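Local coordinates for protein mosquitocidal toxin (Bacillus sphaericus, PDB 2CB4) that probably transfers ADP-ribose from NAD to target proteins, as the catalytic domain of a mosquitocidal bacterial toxin, at residues W141-A146 / D256-A261; L78-R83 / I122-T127; N113-N118 / E178-F183. The protein carries 1 engineered substitution. All coordinates share one frame; numbering follows the deposited sequence.

Interaction 1: residues W141-A146 / D256-A261; sequences WTPHSA and DFDMFA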
ATOM      1  N   TRP A 141      19.624  17.078  40.119  1.00 23.57           N
ATOM      2  CA  TRP A 141      18.279  16.536  40.052  1.00 23.88           C
ATOM      3  C   TRP A 141      18.538  15.179  39.317  1.00 29.92           C
ATOM      4  O   TRP A 141      19.258  15.128  38.300  1.00 27.71           O
ATOM      5  CB  TRP A 141      17.396  17.455  39.192  1.00 22.47           C
ATOM      6  CG  TRP A 141      15.989  16.944  39.011  1.00 23.86           C
ATOM      7  CD1 TRP A 141      14.885  17.309  39.735  1.00 26.69           C
ATOM      8  CD2 TRP A 141      15.532  15.970  38.036  1.00 23.65           C
ATOM      9  NE1 TRP A 141      13.773  16.626  39.272  1.00 25.93           N
ATOM     10  CE2 TRP A 141      14.137  15.818  38.223  1.00 26.41           C
ATOM     11  CE3 TRP A 141      16.161  15.268  36.971  1.00 24.23           C
ATOM     12  CZ2 TRP A 141      13.368  14.949  37.438  1.00 24.76           C
ATOM     13  CZ3 TRP A 141      15.393  14.408  36.191  1.00 24.21           C
ATOM     14  CH2 TRP A 141      14.015  14.234  36.447  1.00 24.62           C
ATOM     15  N   THR A 142      18.018  14.085  39.878  1.00 27.33           N
ATOM     16  CA  THR A 142      18.238  12.742  39.363  1.00 25.75           C
ATOM     17  C   THR A 142      16.896  12.021  39.186  1.00 30.47           C
ATOM     18  O   THR A 142      15.995  12.177  40.014  1.00 30.86           O
ATOM     19  CB  THR A 142      19.104  11.979  40.383  1.00 28.37           C
ATOM     20  OG1 THR A 142      20.334  12.679  40.573  1.00 28.53           O
ATOM     21  CG2 THR A 142      19.395  10.538  39.954  1.00 22.24           C
ATOM     22  N   PRO A 143      16.758  11.225  38.115  1.00 25.66           N
ATOM     23  CA  PRO A 143      15.507  10.492  37.888  1.00 23.78           C
ATOM     24  C   PRO A 143      15.292   9.422  38.960  1.00 27.27           C
ATOM     25  O   PRO A 143      16.241   8.833  39.467  1.00 26.91           O
ATOM     26  CB  PRO A 143      15.715   9.834  36.506  1.00 24.59           C
ATOM     27  CG  PRO A 143      16.854  10.496  35.888  1.00 28.57           C
ATOM     28  CD  PRO A 143      17.680  11.128  36.963  1.00 24.78           C
ATOM     29  N   HIS A 144      14.039   9.140  39.292  1.00 24.08           N
ATOM     30  CA  HIS A 144      13.749   8.103  40.290  1.00 23.06           C
ATOM     31  C   HIS A 144      14.266   6.732  39.859  1.00 28.21           C
ATOM     32  O   HIS A 144      14.597   5.904  40.687  1.00 27.92           O
ATOM     33  CB  HIS A 144      12.221   8.001  40.525  1.00 23.41           C
ATOM     34  CG  HIS A 144      11.660   9.153  41.283  1.00 26.78           C
ATOM     35  ND1 HIS A 144      10.431   9.717  40.991  1.00 28.31           N
ATOM     36  CD2 HIS A 144      12.162   9.858  42.329  1.00 26.85           C
ATOM     37  CE1 HIS A 144      10.198  10.703  41.838  1.00 26.67           C
ATOM     38  NE2 HIS A 144      11.227  10.800  42.665  1.00 26.75           N
ATOM     39  N   SER A 145      14.300   6.479  38.556  1.00 25.73           N
ATOM     40  CA  SER A 145      14.730   5.171  38.043  1.00 25.12           C
ATOM     41  C   SER A 145      16.236   5.061  37.777  1.00 29.38           C
ATOM     42  O   SER A 145      16.688   4.057  37.227  1.00 28.84           O
ATOM     43  CB  SER A 145      14.040   4.945  36.705  1.00 27.10           C
ATOM     44  OG  SER A 145      14.630   5.807  35.739  1.00 30.69           O
ATOM     45  N   ALA A 146      17.001   6.087  38.143  1.00 24.78           N
ATOM     46  CA  ALA A 146      18.431   6.134  37.867  1.00 24.20           C
ATOM     47  C   ALA A 146      19.292   4.938  38.295  1.00 29.35           C
ATOM     48  O   ALA A 146      20.325   4.647  37.666  1.00 29.13           O
ATOM     49  CB  ALA A 146      19.039   7.485  38.348  1.00 24.33           C
ATOM     50  N   ASP A 256      11.825  11.247  26.894  1.00 26.43           N
ATOM     51  CA  ASP A 256      11.850  12.271  27.963  1.00 25.66           C
ATOM     52  C   ASP A 256      11.261  11.796  29.289  1.00 30.08           C
ATOM     53  O   ASP A 256      11.065  12.590  30.192  1.00 30.08           O
ATOM     54  CB  ASP A 256      11.060  13.538  27.563  1.00 26.80           C
ATOM     55  CG  ASP A 256      11.630  14.238  26.345  1.00 34.00           C
ATOM     56  OD1 ASP A 256      12.827  14.028  26.033  1.00 33.65           O
ATOM     57  OD2 ASP A 256      10.874  15.007  25.708  1.00 37.63           O
ATOM     58  N   PHE A 257      10.953  10.513  29.419  1.00 26.17           N
ATOM     59  CA  PHE A 257      10.347  10.044  30.653  1.00 24.45           C
ATOM     60  C   PHE A 257      11.189  10.381  31.878  1.00 29.75           C
ATOM     61  O   PHE A 257      10.678  10.808  32.912  1.00 30.85           O
ATOM     62  CB  PHE A 257      10.049   8.531  30.577  1.00 24.71           C
ATOM     63  CG  PHE A 257       9.102   8.043  31.653  1.00 24.14           C
ATOM     64  CD1 PHE A 257       7.723   8.302  31.563  1.00 24.04           C
ATOM     65  CD2 PHE A 257       9.593   7.372  32.783  1.00 23.72           C
ATOM     66  CE1 PHE A 257       6.846   7.880  32.564  1.00 23.33           C
ATOM     67  CE2 PHE A 257       8.718   6.927  33.786  1.00 25.50           C
ATOM     68  CZ  PHE A 257       7.347   7.174  33.677  1.00 23.03           C
ATOM     69  N   ASP A 258      12.491  10.174  31.761  1.00 25.19           N
ATOM     70  CA  ASP A 258      13.414  10.431  32.856  1.00 24.47           C
ATOM     71  C   ASP A 258      13.853  11.883  33.060  1.00 28.34           C
ATOM     72  O   ASP A 258      14.747  12.149  33.835  1.00 28.79           O
ATOM     73  CB  ASP A 258      14.625   9.510  32.734  1.00 26.35           C
ATOM     74  CG  ASP A 258      14.282   8.074  33.112  1.00 31.29           C
ATOM     75  OD1 ASP A 258      13.592   7.881  34.156  1.00 29.70           O
ATOM     76  OD2 ASP A 258      14.604   7.175  32.310  1.00 33.39           O
HETATM   77  N   MSE A 259      13.204  12.809  32.359  1.00 23.68           N
HETATM   78  CA  MSE A 259      13.492  14.231  32.480  1.00 21.20           C
HETATM   79  C   MSE A 259      12.222  15.042  32.838  1.00 29.71           C
HETATM   80  O   MSE A 259      12.239  16.256  32.784  1.00 32.37           O
HETATM   81  CB  MSE A 259      14.195  14.834  31.241  1.00 19.41           C
HETATM   82  CG  MSE A 259      15.700  14.569  31.177  1.00 17.35           C
HETATM   83 SE   MSE A 259      16.783  15.164  32.611  1.00 13.89          SE
HETATM   84  CE  MSE A 259      16.664  16.920  32.017  1.00 12.60           C
ATOM     85  N   PHE A 260      11.129  14.357  33.173  1.00 25.85           N
ATOM     86  CA  PHE A 260       9.865  14.992  33.542  1.00 24.54           C
ATOM     87  C   PHE A 260       9.985  15.207  35.052  1.00 29.95           C
ATOM     88  O   PHE A 260      10.369  14.292  35.787  1.00 28.13           O
ATOM     89  CB  PHE A 260       8.692  14.051  33.220  1.00 26.03           C
ATOM     90  CG  PHE A 260       7.340  14.633  33.556  1.00 26.39           C
ATOM     91  CD1 PHE A 260       7.085  15.997  33.340  1.00 28.88           C
ATOM     92  CD2 PHE A 260       6.336  13.833  34.091  1.00 26.89           C
ATOM     93  CE1 PHE A 260       5.849  16.550  33.660  1.00 29.46           C
ATOM     94  CE2 PHE A 260       5.083  14.364  34.416  1.00 29.89           C
ATOM     95  CZ  PHE A 260       4.836  15.726  34.204  1.00 28.79           C
ATOM     96  N   ALA A 261       9.689  16.420  35.518  1.00 28.85           N
ATOM     97  CA  ALA A 261       9.857  16.753  36.936  1.00 28.26           C
ATOM     98  C   ALA A 261       9.384  15.781  38.010  1.00 31.43           C
ATOM     99  O   ALA A 261      10.161  15.435  38.903  1.00 32.47           O
ATOM    100  CB  ALA A 261       9.468  18.198  37.236  1.00 28.75           C
TER
HETATM  101  O   HOH W   1      11.280  17.364  40.727  1.00 36.02           O
HETATM  102  O   HOH W   2      12.297   8.060  36.822  1.00 17.86           O
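The Trp141 indole turns the far rim of its six-membered ring against the backbone of residues 258-261, which continue a short 3-10 segment (257-259), while Pro143 to Ala146 form a type I beta turn that meets Asp258. Strand 142-143 pairs antiparallel with strand 264-265, and the contact closes the loop leading into 264-265 onto its partner. Carbonyl oxygens line the ring at its edge: CZ3 lies 3.3 Å from Asp258 O and CZ2 lies 3.5 Å from Phe260 O. CB points toward the facing segment, and CG is anti to the backbone N (chi1 177°). Selenomethionine Met259 adds an oblique Met-aromatic contact, its SE 5.0 Å from the centroid of the six-membered ring and 59° off the ring normal. Water 1 joins the indole to the same backbone, accepting from Trp141 NE1 and donating to Ala261 O.

Pro143 CG packs 3.4 Å from Asp258 O, and the two side chains cross at about a right angle. Beyond it the contact turns polar. Arg83 forms a salt bridge to Asp258 OD2 and a probable hydrogen bond with Ser145 OG, tying turn and loop to the end of strand 78-82. Ser145 OG itself donates to Asp258 OD1 at 2.8 Å, arriving 47° above the carboxylate plane, and water 2 donates to that same oxygen at 3.0 Å while accepting from Ser145 N.

Interaction 2: residues L78-R83 / I122-T127; sequences LLRWDR and IFVSTT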
ATOM      1  N   LEU A  78      25.360  22.135  31.790  1.00 27.39           N
ATOM      2  CA  LEU A  78      24.034  21.502  31.800  1.00 26.18           C
ATOM      3  C   LEU A  78      24.153  19.975  31.730  1.00 28.90           C
ATOM      4  O   LEU A  78      25.149  19.420  31.242  1.00 27.64           O
ATOM      5  CB  LEU A  78      23.184  22.014  30.640  1.00 25.54           C
ATOM      6  CG  LEU A  78      22.993  23.527  30.552  1.00 28.66           C
ATOM      7  CD1 LEU A  78      22.348  23.877  29.209  1.00 27.66           C
ATOM      8  CD2 LEU A  78      22.097  23.960  31.721  1.00 28.18           C
ATOM      9  N   LEU A  79      23.129  19.309  32.238  1.00 25.34           N
ATOM     10  CA  LEU A  79      23.091  17.855  32.264  1.00 24.73           C
ATOM     11  C   LEU A  79      21.772  17.348  31.727  1.00 28.69           C
ATOM     12  O   LEU A  79      20.732  17.984  31.874  1.00 28.35           O
ATOM     13  CB  LEU A  79      23.245  17.342  33.714  1.00 24.32           C
ATOM     14  CG  LEU A  79      24.457  17.798  34.536  1.00 27.63           C
ATOM     15  CD1 LEU A  79      24.262  17.291  35.968  1.00 26.98           C
ATOM     16  CD2 LEU A  79      25.761  17.250  33.920  1.00 25.55           C
ATOM     17  N   ARG A  80      21.818  16.167  31.135  1.00 25.48           N
ATOM     18  CA  ARG A  80      20.610  15.512  30.645  1.00 24.06           C
ATOM     19  C   ARG A  80      20.695  14.008  30.862  1.00 26.97           C
ATOM     20  O   ARG A  80      21.618  13.357  30.389  1.00 26.65           O
ATOM     21  CB  ARG A  80      20.304  15.816  29.176  1.00 19.78           C
ATOM     22  CG  ARG A  80      19.115  15.035  28.740  1.00 20.55           C
ATOM     23  CD  ARG A  80      18.498  15.515  27.461  1.00 25.72           C
ATOM     24  NE  ARG A  80      17.554  14.511  27.001  1.00 23.43           N
ATOM     25  CZ  ARG A  80      16.231  14.592  27.081  1.00 34.51           C
ATOM     26  NH1 ARG A  80      15.634  15.670  27.565  1.00 26.95           N
ATOM     27  NH2 ARG A  80      15.502  13.587  26.641  1.00 24.71           N
ATOM     28  N   TRP A  81      19.722  13.474  31.587  1.00 24.03           N
ATOM     29  CA  TRP A  81      19.614  12.044  31.855  1.00 23.14           C
ATOM     30  C   TRP A  81      18.866  11.465  30.669  1.00 26.24           C
ATOM     31  O   TRP A  81      17.787  11.945  30.316  1.00 24.63           O
ATOM     32  CB  TRP A  81      18.775  11.816  33.111  1.00 21.19           C
ATOM     33  CG  TRP A  81      19.500  12.254  34.354  1.00 21.29           C
ATOM     34  CD1 TRP A  81      19.334  13.447  35.053  1.00 23.34           C
ATOM     35  CD2 TRP A  81      20.474  11.495  35.084  1.00 20.62           C
ATOM     36  NE1 TRP A  81      20.175  13.473  36.136  1.00 21.94           N
ATOM     37  CE2 TRP A  81      20.894  12.302  36.186  1.00 23.63           C
ATOM     38  CE3 TRP A  81      21.084  10.246  34.887  1.00 21.01           C
ATOM     39  CZ2 TRP A  81      21.859  11.865  37.111  1.00 22.17           C
ATOM     40  CZ3 TRP A  81      22.033   9.808  35.824  1.00 21.79           C
ATOM     41  CH2 TRP A  81      22.396  10.612  36.927  1.00 22.14           C
ATOM     42  N   ASP A  82      19.427  10.424  30.058  1.00 22.57           N
ATOM     43  CA  ASP A  82      18.792   9.819  28.888  1.00 22.02           C
ATOM     44  C   ASP A  82      19.140   8.334  28.822  1.00 25.56           C
ATOM     45  O   ASP A  82      20.275   7.936  29.150  1.00 25.48           O
ATOM     46  CB  ASP A  82      19.245  10.545  27.585  1.00 22.11           C
ATOM     47  CG  ASP A  82      18.181  10.519  26.486  1.00 28.13           C
ATOM     48  OD1 ASP A  82      17.859   9.416  26.005  1.00 30.55           O
ATOM     49  OD2 ASP A  82      17.659  11.586  26.081  1.00 28.21           O
ATOM     50  N   ARG A  83      18.174   7.524  28.395  1.00 21.19           N
ATOM     51  CA  ARG A  83      18.398   6.075  28.269  1.00 21.68           C
ATOM     52  C   ARG A  83      19.091   5.722  26.940  1.00 25.53           C
ATOM     53  O   ARG A  83      19.599   4.628  26.809  1.00 25.71           O
ATOM     54  CB  ARG A  83      17.081   5.271  28.426  1.00 22.06           C
ATOM     55  CG  ARG A  83      16.350   5.433  29.798  1.00 22.58           C
ATOM     56  CD  ARG A  83      16.829   4.416  30.806  1.00 20.38           C
ATOM     57  NE  ARG A  83      16.410   4.665  32.191  1.00 20.28           N
ATOM     58  CZ  ARG A  83      16.859   3.950  33.222  1.00 30.21           C
ATOM     59  NH1 ARG A  83      17.664   2.943  32.997  1.00 20.13           N
ATOM     60  NH2 ARG A  83      16.524   4.224  34.455  1.00 22.64           N
ATOM     61  N   ILE A 122       8.333  20.408  20.764  1.00 27.07           N
ATOM     62  CA  ILE A 122       9.600  20.736  20.120  1.00 26.02           C
ATOM     63  C   ILE A 122      10.687  21.052  21.166  1.00 28.45           C
ATOM     64  O   ILE A 122      11.818  21.384  20.809  1.00 29.27           O
ATOM     65  CB  ILE A 122       9.448  21.980  19.202  1.00 28.94           C
ATOM     66  CG1 ILE A 122       9.000  23.216  20.003  1.00 29.62           C
ATOM     67  CG2 ILE A 122       8.508  21.701  18.030  1.00 27.68           C
ATOM     68  CD1 ILE A 122       9.417  24.566  19.344  1.00 30.53           C
ATOM     69  N   PHE A 123      10.346  20.961  22.449  1.00 23.03           N
ATOM     70  CA  PHE A 123      11.300  21.267  23.518  1.00 23.10           C
ATOM     71  C   PHE A 123      12.108  20.074  24.032  1.00 28.11           C
ATOM     72  O   PHE A 123      11.603  18.951  24.174  1.00 27.73           O
ATOM     73  CB  PHE A 123      10.582  21.903  24.744  1.00 25.11           C
ATOM     74  CG  PHE A 123       9.670  23.053  24.394  1.00 26.76           C
ATOM     75  CD1 PHE A 123      10.196  24.293  24.028  1.00 29.00           C
ATOM     76  CD2 PHE A 123       8.276  22.895  24.422  1.00 27.93           C
ATOM     77  CE1 PHE A 123       9.336  25.340  23.663  1.00 29.53           C
ATOM     78  CE2 PHE A 123       7.424  23.932  24.066  1.00 29.84           C
ATOM     79  CZ  PHE A 123       7.955  25.158  23.685  1.00 28.06           C
ATOM     80  N   VAL A 124      13.364  20.351  24.401  1.00 23.92           N
ATOM     81  CA  VAL A 124      14.215  19.328  24.992  1.00 21.62           C
ATOM     82  C   VAL A 124      14.689  19.868  26.331  1.00 27.18           C
ATOM     83  O   VAL A 124      15.119  20.962  26.424  1.00 25.25           O
ATOM     84  CB  VAL A 124      15.434  18.959  24.051  1.00 22.44           C
ATOM     85  CG1 VAL A 124      16.503  18.166  24.806  1.00 20.50           C
ATOM     86  CG2 VAL A 124      14.946  18.208  22.869  1.00 20.68           C
ATOM     87  N   SER A 125      14.574  19.117  27.390  1.00 29.43           N
ATOM     88  CA  SER A 125      15.028  19.657  28.662  1.00 30.60           C
ATOM     89  C   SER A 125      16.442  19.297  29.037  1.00 34.39           C
ATOM     90  O   SER A 125      16.971  18.280  28.635  1.00 32.02           O
ATOM     91  CB  SER A 125      14.115  19.149  29.801  1.00 32.54           C
ATOM     92  OG  SER A 125      12.905  19.870  29.743  1.00 51.61           O
ATOM     93  N   THR A 126      17.001  20.094  29.925  1.00 34.03           N
ATOM     94  CA  THR A 126      18.309  19.831  30.545  1.00 33.32           C
ATOM     95  C   THR A 126      18.117  20.354  31.986  1.00 33.03           C
ATOM     96  O   THR A 126      17.173  21.037  32.297  1.00 31.36           O
ATOM     97  CB  THR A 126      19.490  20.503  29.809  1.00 32.88           C
ATOM     98  OG1 THR A 126      19.300  21.911  29.881  1.00 38.29           O
ATOM     99  CG2 THR A 126      19.501  20.079  28.264  1.00 23.24           C
ATOM    100  N   THR A 127      19.004  19.970  32.890  1.00 27.73           N
ATOM    101  CA  THR A 127      18.959  20.414  34.261  1.00 27.31           C
ATOM    102  C   THR A 127      20.373  20.938  34.556  1.00 31.70           C
ATOM    103  O   THR A 127      21.350  20.482  33.984  1.00 29.38           O
ATOM    104  CB  THR A 127      18.499  19.276  35.250  1.00 30.38           C
ATOM    105  OG1 THR A 127      18.351  19.814  36.572  1.00 35.06           O
ATOM    106  CG2 THR A 127      19.504  18.127  35.306  1.00 22.01           C
TER
HETATM  107  O   HOH W   3      12.907  16.826  27.260  1.00 33.20           O
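Arg80 reaches across to Ser125 with its NH1, which donates to Ser125 O at 3.1 Å with an N-H...O angle of 168°. Its CG is anti to the backbone N (chi1 176°), the chain is extended from CG to NE, and CD lies 3.4 Å from Ser125 O. That oxygen lies in the guanidinium plane, and Val124 CG1 comes within 3.8 Å of NH1. Water 3 accepts from both NH1 and Ser125 N, adding a second link between the strands. The other edge of the guanidinium is held by Asp82: NE and NH2 grip OD2 side-on, both in plane, with NH2 at 3.0 Å. NH2 also makes a salt bridge to Asp256 OD1, so all three nitrogens are engaged and the rotation of the group is fixed.

Backbone pairing is confined to one antiparallel hydrogen-bonded pair, Leu79 with Thr127, with 2.8 Å for both Leu79 N to Thr127 O and Thr127 N to Leu79 O. The strand axes stand 117° apart, which fits pairing at one bridge followed by divergence. Thr127 CG2 sits between its backbone N and carbonyl carbon, 3.6 Å from Leu79 O, while OG1 probably bonds to Glu178 O. Beside it, Leu78 CD1 lies 3.7 Å from Thr126 OG1, whose hydrogen-bond partner is Ile181 O. An arginine on one strand facing a Ser-Thr-Thr run on the next is consistent with the R-S-E signature of ADP-ribosyltransferases, where the corresponding elements form part of the NAD pocket.

Interaction 3: residues N113-N118 / E178-F183; sequences NYLRTN and EDQITF. Engineered in segment 178-183: Gln180 (natural residue Glu).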
ATOM      1  N   ASN A 113       2.319  23.398  29.137  1.00 30.87           N
ATOM      2  CA  ASN A 113       1.778  22.069  29.128  1.00 32.73           C
ATOM      3  C   ASN A 113       2.896  21.061  29.059  1.00 40.51           C
ATOM      4  O   ASN A 113       2.844  19.988  29.706  1.00 40.41           O
ATOM      5  CB  ASN A 113       0.838  21.863  27.950  1.00 34.60           C
ATOM      6  CG  ASN A 113      -0.559  22.293  28.250  1.00 50.93           C
ATOM      7  OD1 ASN A 113      -0.887  22.789  29.368  1.00 46.69           O
ATOM      8  ND2 ASN A 113      -1.406  22.143  27.282  1.00 43.71           N
ATOM      9  N   TYR A 114       3.915  21.429  28.282  1.00 35.66           N
ATOM     10  CA  TYR A 114       5.066  20.559  28.117  1.00 34.10           C
ATOM     11  C   TYR A 114       5.719  20.275  29.484  1.00 33.20           C
ATOM     12  O   TYR A 114       5.912  19.145  29.886  1.00 31.03           O
ATOM     13  CB  TYR A 114       6.020  21.104  27.040  1.00 35.41           C
ATOM     14  CG  TYR A 114       7.354  20.563  27.208  1.00 36.43           C
ATOM     15  CD1 TYR A 114       7.628  19.263  26.784  1.00 37.74           C
ATOM     16  CD2 TYR A 114       8.351  21.276  27.913  1.00 36.13           C
ATOM     17  CE1 TYR A 114       8.860  18.683  27.048  1.00 35.99           C
ATOM     18  CE2 TYR A 114       9.566  20.713  28.166  1.00 36.52           C
ATOM     19  CZ  TYR A 114       9.801  19.390  27.735  1.00 41.92           C
ATOM     20  OH  TYR A 114      11.034  18.838  27.912  1.00 40.70           O
ATOM     21  N   LEU A 115       5.979  21.318  30.233  1.00 30.39           N
ATOM     22  CA  LEU A 115       6.577  21.210  31.578  1.00 29.25           C
ATOM     23  C   LEU A 115       5.683  20.548  32.621  1.00 33.51           C
ATOM     24  O   LEU A 115       6.125  19.856  33.535  1.00 33.81           O
ATOM     25  CB  LEU A 115       6.902  22.626  32.085  1.00 28.57           C
ATOM     26  CG  LEU A 115       7.858  23.494  31.263  1.00 29.88           C
ATOM     27  CD1 LEU A 115       7.721  24.921  31.814  1.00 28.53           C
ATOM     28  CD2 LEU A 115       9.344  22.912  31.394  1.00 24.69           C
ATOM     29  N   ARG A 116       4.412  20.860  32.575  1.00 30.98           N
ATOM     30  CA  ARG A 116       3.498  20.299  33.535  1.00 30.94           C
ATOM     31  C   ARG A 116       3.061  18.866  33.287  1.00 32.16           C
ATOM     32  O   ARG A 116       2.759  18.132  34.232  1.00 30.99           O
ATOM     33  CB  ARG A 116       2.229  21.170  33.599  1.00 34.64           C
ATOM     34  CG  ARG A 116       1.263  20.740  34.745  1.00 49.42           C
ATOM     35  CD  ARG A 116       0.098  21.706  34.917  1.00 70.28           C
ATOM     36  NE  ARG A 116       0.524  23.053  35.300  1.00 84.89           N
ATOM     37  CZ  ARG A 116       0.986  23.379  36.506  1.00 93.70           C
ATOM     38  NH1 ARG A 116       1.096  22.449  37.463  1.00 62.35           N
ATOM     39  NH2 ARG A 116       1.344  24.638  36.759  1.00 84.72           N
ATOM     40  N   THR A 117       2.951  18.491  32.019  1.00 28.43           N
ATOM     41  CA  THR A 117       2.423  17.188  31.655  1.00 28.60           C
ATOM     42  C   THR A 117       3.354  16.270  30.880  1.00 34.79           C
ATOM     43  O   THR A 117       3.083  15.058  30.780  1.00 34.79           O
ATOM     44  CB  THR A 117       1.151  17.360  30.770  1.00 32.89           C
ATOM     45  OG1 THR A 117       1.550  17.691  29.440  1.00 30.90           O
ATOM     46  CG2 THR A 117       0.232  18.455  31.291  1.00 31.21           C
ATOM     47  N   ASN A 118       4.408  16.841  30.286  1.00 30.19           N
ATOM     48  CA  ASN A 118       5.344  16.079  29.464  1.00 29.41           C
ATOM     49  C   ASN A 118       4.777  15.659  28.120  1.00 35.04           C
ATOM     50  O   ASN A 118       5.221  14.681  27.536  1.00 35.95           O
ATOM     51  CB  ASN A 118       5.909  14.856  30.184  1.00 26.54           C
ATOM     52  CG  ASN A 118       7.326  14.484  29.691  1.00 43.88           C
ATOM     53  OD1 ASN A 118       8.093  15.345  29.211  1.00 35.86           O
ATOM     54  ND2 ASN A 118       7.662  13.219  29.822  1.00 30.32           N
ATOM     55  N   GLU A 178      13.349  21.078  39.591  1.00 56.05           N
ATOM     56  CA  GLU A 178      14.138  20.450  38.546  1.00 53.29           C
ATOM     57  C   GLU A 178      15.228  21.364  37.951  1.00 57.06           C
ATOM     58  O   GLU A 178      16.149  20.896  37.220  1.00 55.82           O
ATOM     59  CB  GLU A 178      13.230  19.882  37.451  1.00 53.10           C
ATOM     60  CG  GLU A 178      13.967  19.134  36.359  1.00 48.84           C
ATOM     61  CD  GLU A 178      13.034  18.588  35.330  1.00 68.79           C
ATOM     62  OE1 GLU A 178      11.864  19.039  35.241  1.00 79.35           O
ATOM     63  OE2 GLU A 178      13.470  17.706  34.587  1.00 53.00           O
ATOM     64  N   ASP A 179      15.107  22.664  38.257  1.00 51.80           N
ATOM     65  CA  ASP A 179      16.023  23.699  37.777  1.00 50.69           C
ATOM     66  C   ASP A 179      16.355  23.495  36.314  1.00 48.16           C
ATOM     67  O   ASP A 179      17.521  23.268  35.995  1.00 46.67           O
ATOM     68  CB  ASP A 179      17.337  23.667  38.545  1.00 53.82           C
ATOM     69  CG  ASP A 179      17.152  23.808  40.035  1.00 84.47           C
ATOM     70  OD1 ASP A 179      16.312  24.647  40.465  1.00 87.49           O
ATOM     71  OD2 ASP A 179      17.862  23.088  40.779  1.00 97.47           O
ATOM     72  N   GLN A 180      15.354  23.586  35.441  1.00 40.46           N
ATOM     73  CA  GLN A 180      15.542  23.313  34.021  1.00 38.20           C
ATOM     74  C   GLN A 180      15.906  24.426  33.152  1.00 39.19           C
ATOM     75  O   GLN A 180      15.384  25.546  33.313  1.00 40.95           O
ATOM     76  CB  GLN A 180      14.209  22.938  33.433  1.00 38.89           C
ATOM     77  CG  GLN A 180      13.850  21.539  33.365  1.00 45.16           C
ATOM     78  CD  GLN A 180      12.633  21.352  32.446  1.00 51.15           C
ATOM     79  OE1 GLN A 180      12.629  21.727  31.237  1.00 32.36           O
ATOM     80  NE2 GLN A 180      11.569  20.806  32.996  1.00 39.29           N
ATOM     81  N   ILE A 181      16.641  24.084  32.095  1.00 30.13           N
ATOM     82  CA  ILE A 181      16.949  25.009  31.040  1.00 27.02           C
ATOM     83  C   ILE A 181      16.390  24.266  29.818  1.00 30.85           C
ATOM     84  O   ILE A 181      16.793  23.147  29.563  1.00 31.84           O
ATOM     85  CB  ILE A 181      18.449  25.262  30.928  1.00 27.90           C
ATOM     86  CG1 ILE A 181      19.058  25.546  32.302  1.00 26.59           C
ATOM     87  CG2 ILE A 181      18.701  26.231  29.769  1.00 24.72           C
ATOM     88  CD1 ILE A 181      18.402  26.892  33.084  1.00 22.96           C
ATOM     89  N   THR A 182      15.388  24.840  29.151  1.00 25.75           N
ATOM     90  CA  THR A 182      14.707  24.207  28.019  1.00 24.96           C
ATOM     91  C   THR A 182      15.209  24.720  26.675  1.00 32.81           C
ATOM     92  O   THR A 182      15.498  25.932  26.549  1.00 33.58           O
ATOM     93  CB  THR A 182      13.183  24.468  28.108  1.00 30.53           C
ATOM     94  OG1 THR A 182      12.684  23.945  29.341  1.00 32.65           O
ATOM     95  CG2 THR A 182      12.428  23.850  26.951  1.00 19.52           C
ATOM     96  N   PHE A 183      15.308  23.796  25.687  1.00 27.71           N
ATOM     97  CA  PHE A 183      15.793  24.121  24.354  1.00 24.99           C
ATOM     98  C   PHE A 183      14.769  23.852  23.286  1.00 31.50           C
ATOM     99  O   PHE A 183      14.542  22.712  22.913  1.00 31.51           O
ATOM    100  CB  PHE A 183      17.094  23.378  24.050  1.00 24.86           C
ATOM    101  CG  PHE A 183      18.250  23.817  24.906  1.00 25.14           C
ATOM    102  CD1 PHE A 183      19.222  24.698  24.411  1.00 26.03           C
ATOM    103  CD2 PHE A 183      18.354  23.380  26.216  1.00 25.95           C
ATOM    104  CE1 PHE A 183      20.269  25.121  25.214  1.00 26.10           C
ATOM    105  CE2 PHE A 183      19.412  23.793  27.031  1.00 27.73           C
ATOM    106  CZ  PHE A 183      20.365  24.679  26.537  1.00 25.01           C
TER
HETATM  107  O   HOH W   4       8.860  18.812  34.011  1.00 31.13           O
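In Leu115 chi2 (167°) sets CD1 anti to CA, and the other methyl, CD2, makes the contact with Gln180, whose own chi2 (-166°) sets CD anti to CA. The two chains slide past each other in opposite directions. Leu115 CD2 ends 3.5 Å from both NE2 and OE1 of Gln180 and 3.8 Å from its CD, hence nearer the two heteroatoms than the carbon joining them. Thr182 OG1 stands 4.1 Å from the same methyl, and Tyr114 brings CE2 within 4.4 Å of Thr182 CG2, with Gln180 OE1 near the plane of its ring.

Gln180 is an engineered residue, glutamate in the natural toxin. Its NE2 donates to Glu178 OE1 at 2.9 Å from well above the carboxylate plane; its OE1 takes a weak bond from Thr182 OG1 and a probable one with Ser125 OG, modelled doubtfully short. Ser125 OG also bonds with Tyr114 OH, linking the helix to this network. Glu178 and the natural glutamate at 180 are consistent with the Glu-x-Glu motif of ADP-ribosyltransferases. Across the contact itself the helix offers Leu115 CD2 and the Tyr114 ring, while the orientation of the amide is probably set by its polar neighbours Ser125, Thr182 and Glu178.

How the interactions relate
All three contacts are buried, but interaction 2 is the central one, its centre about 3 Å from the centre of the chain, against 12 and 10 Å for interactions 1 and 3, both of which also touch a second subunit. Interactions 2 and 3 share the main sheet, where strands 123-131 and 180-184 are neighbours and a probable, doubtfully short Ser125-Gln180 hydrogen bond joins them. Interaction 1 instead brings in a loop, whose Asp256 forms a salt bridge with Arg80, consistent with that loop occupying part of the NAD pocket. Chemistry shifts accordingly: strand pairing and a guanidinium network in interaction 2, carbonyls and a water at an indole edge plus a Ser-Asp bond in interaction 1, and a methyl against an amide in interaction 3.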